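Local coordinates for protein heroin esterase (Rhodococcus sp., PDB 1LZL) that probably hydrolyses acetyl esters such as those of heroin, as a bacterial serine esterase of the alpha/beta hydrolase fold, at residues A[268-273]-A[278-283]. Numbering follows the deposited sequence.
Sequences EYALRL and VSVELH
The backbone N of Val278 donates a hydrogen bond of 3.1 Å to the carbonyl O of Leu273, near the end of helix 263-275. The bond is fairly straight at the hydrogen, 156°, but the donor is well tilted from the carbonyl plane. The side chain of Val278 lies against the same oxygen: its CB is 3.4 Å and its CG2 3.6 Å from Leu273 O, so the carbonyl is flanked by aliphatic carbon as well as by the N-H. This six-to-one bond, with the CB atoms of Leu273 and Val278 in apolar contact beside it, is consistent with a Schellman motif ending the helix.

Two residues on, at the start of strand 280-285, Val280 turns a methyl into the base of the Leu273 side chain, CG2 to CB at 3.6 Å. Its other branch, CG1, reaches the methyl of Ala270 less closely, at 4.1 Å. Leu273 meets Val280 chiefly through CB, because CG, anti to the carbonyl carbon (chi1 -74°), carries the branch on toward Thr252 of the neighbouring strand and Leu249.

Leu282 closes the other end of the contact. With CG anti to the backbone N, its isobutyl group spreads over Ala270 CB, to which CD1 comes within 3.7 Å and CD2 within 3.9 Å. Ala270 offers only a methyl, consistent with a CA-CA separation of 6.4 Å from Leu282. Leu282 also touches Ile267, and Val280 touches Leu274, which extends the apolar seam along the helix.

The axes of 268-273 and 280-283 run roughly antiparallel, at 156°, within the beta-alpha-beta unit 252-257, 263-275, 280-285, whose final strand edges the sheet. Apolar contacts thus lay the helix on this edge strand, while the one hydrogen bond between the two segments ties the last turn of the helix to the chain just before strand 280-285.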
loop_
_atom_site.group_PDB
_atom_site.type_symbol
_atom_site.label_atom_id
_atom_site.label_comp_id
_atom_site.label_asym_id
_atom_site.label_seq_id
_atom_site.Cartn_x
_atom_site.Cartn_y
_atom_site.Cartn_z
ATOM N N GLU A 268 1.182 -15.829 -3.495
ATOM C CA GLU A 268 1.941 -16.710 -2.604
ATOM C C GLU A 268 1.918 -16.263 -1.161
ATOM O O GLU A 268 1.844 -17.084 -0.258
ATOM C CB GLU A 268 3.432 -16.781 -3.076
ATOM C CG GLU A 268 3.556 -17.583 -4.355
ATOM C CD GLU A 268 4.962 -17.649 -4.943
ATOM O OE1 GLU A 268 5.918 -17.050 -4.355
ATOM O OE2 GLU A 268 5.094 -18.296 -6.006
ATOM N N TYR A 269 1.972 -14.950 -0.934
ATOM C CA TYR A 269 1.928 -14.482 0.473
ATOM C C TYR A 269 0.580 -14.776 1.086
ATOM O O TYR A 269 0.452 -15.217 2.237
ATOM C CB TYR A 269 2.210 -12.999 0.513
ATOM C CG TYR A 269 2.571 -12.423 1.869
ATOM C CD1 TYR A 269 3.763 -12.784 2.477
ATOM C CD2 TYR A 269 1.730 -11.505 2.534
ATOM C CE1 TYR A 269 4.110 -12.261 3.713
ATOM C CE2 TYR A 269 2.081 -10.960 3.769
ATOM C CZ TYR A 269 3.291 -11.361 4.339
ATOM O OH TYR A 269 3.655 -10.836 5.578
ATOM N N ALA A 270 -0.509 -14.536 0.324
ATOM C CA ALA A 270 -1.852 -14.825 0.798
ATOM C C ALA A 270 -2.005 -16.309 1.131
ATOM O O ALA A 270 -2.605 -16.665 2.167
ATOM C CB ALA A 270 -2.893 -14.436 -0.251
ATOM N N LEU A 271 -1.480 -17.157 0.247
ATOM C CA LEU A 271 -1.574 -18.601 0.497
ATOM C C LEU A 271 -0.824 -18.964 1.759
ATOM O O LEU A 271 -1.315 -19.728 2.591
ATOM C CB LEU A 271 -1.079 -19.364 -0.754
ATOM C CG LEU A 271 -1.008 -20.880 -0.588
ATOM C CD1 LEU A 271 -2.393 -21.450 -0.318
ATOM C CD2 LEU A 271 -0.344 -21.519 -1.830
ATOM N N ARG A 272 0.391 -18.425 1.973
ATOM C CA ARG A 272 1.136 -18.755 3.174
ATOM C C ARG A 272 0.470 -18.176 4.402
ATOM O O ARG A 272 0.488 -18.810 5.469
ATOM C CB ARG A 272 2.558 -18.234 3.028
ATOM C CG ARG A 272 3.306 -19.080 1.993
ATOM C CD ARG A 272 4.636 -18.415 1.626
ATOM N NE ARG A 272 5.304 -18.104 2.824
ATOM C CZ ARG A 272 6.056 -17.341 3.530
ATOM N NH1 ARG A 272 6.543 -16.212 3.048
ATOM N NH2 ARG A 272 6.303 -17.774 4.764
ATOM N N LEU A 273 -0.165 -17.003 4.324
ATOM C CA LEU A 273 -0.918 -16.540 5.479
ATOM C C LEU A 273 -2.027 -17.530 5.842
ATOM O O LEU A 273 -2.209 -17.912 7.017
ATOM C CB LEU A 273 -1.512 -15.151 5.162
ATOM C CG LEU A 273 -0.614 -13.928 5.142
ATOM C CD1 LEU A 273 -1.384 -12.751 4.521
ATOM C CD2 LEU A 273 -0.135 -13.508 6.532
ATOM N N VAL A 278 -4.169 -17.722 9.347
ATOM C CA VAL A 278 -4.697 -16.380 9.269
ATOM C C VAL A 278 -5.947 -16.368 8.382
ATOM O O VAL A 278 -5.975 -17.061 7.337
ATOM C CB VAL A 278 -3.658 -15.403 8.706
ATOM C CG1 VAL A 278 -4.241 -13.978 8.686
ATOM C CG2 VAL A 278 -2.400 -15.432 9.556
ATOM N N SER A 279 -6.975 -15.632 8.741
ATOM C CA SER A 279 -8.156 -15.443 7.910
ATOM C C SER A 279 -7.772 -14.505 6.745
ATOM O O SER A 279 -7.341 -13.366 7.017
ATOM C CB SER A 279 -9.328 -14.890 8.687
ATOM O OG SER A 279 -10.480 -14.734 7.866
ATOM N N VAL A 280 -7.923 -14.975 5.509
ATOM C CA VAL A 280 -7.529 -14.147 4.357
ATOM C C VAL A 280 -8.626 -14.147 3.294
ATOM O O VAL A 280 -9.222 -15.185 3.007
ATOM C CB VAL A 280 -6.223 -14.649 3.735
ATOM C CG1 VAL A 280 -5.747 -13.737 2.583
ATOM C CG2 VAL A 280 -5.115 -14.762 4.769
ATOM N N GLU A 281 -8.858 -12.993 2.692
ATOM C CA GLU A 281 -9.565 -12.863 1.425
ATOM C C GLU A 281 -8.496 -12.543 0.387
ATOM O O GLU A 281 -7.773 -11.557 0.532
ATOM C CB GLU A 281 -10.588 -11.722 1.452
ATOM C CG GLU A 281 -11.338 -11.607 0.133
ATOM C CD GLU A 281 -12.615 -10.809 0.198
ATOM O OE1 GLU A 281 -12.920 -10.176 1.259
ATOM O OE2 GLU A 281 -13.327 -10.790 -0.795
ATOM N N LEU A 282 -8.410 -13.408 -0.611
ATOM C CA LEU A 282 -7.466 -13.243 -1.714
ATOM C C LEU A 282 -8.262 -13.039 -3.004
ATOM O O LEU A 282 -9.181 -13.826 -3.262
ATOM C CB LEU A 282 -6.550 -14.474 -1.870
ATOM C CG LEU A 282 -5.737 -14.524 -3.184
ATOM C CD1 LEU A 282 -4.760 -13.350 -3.299
ATOM C CD2 LEU A 282 -5.007 -15.864 -3.225
ATOM N N HIS A 283 -7.999 -11.999 -3.775
ATOM C CA HIS A 283 -8.703 -11.815 -5.036
ATOM C C HIS A 283 -7.730 -11.367 -6.113
ATOM O O HIS A 283 -7.181 -10.255 -6.011
ATOM C CB HIS A 283 -9.811 -10.791 -4.818
ATOM C CG HIS A 283 -10.880 -10.877 -5.868
ATOM N ND1 HIS A 283 -12.084 -10.217 -5.707
ATOM C CD2 HIS A 283 -10.940 -11.520 -7.045
ATOM C CE1 HIS A 283 -12.833 -10.461 -6.770
ATOM N NE2 HIS A 283 -12.179 -11.260 -7.614
#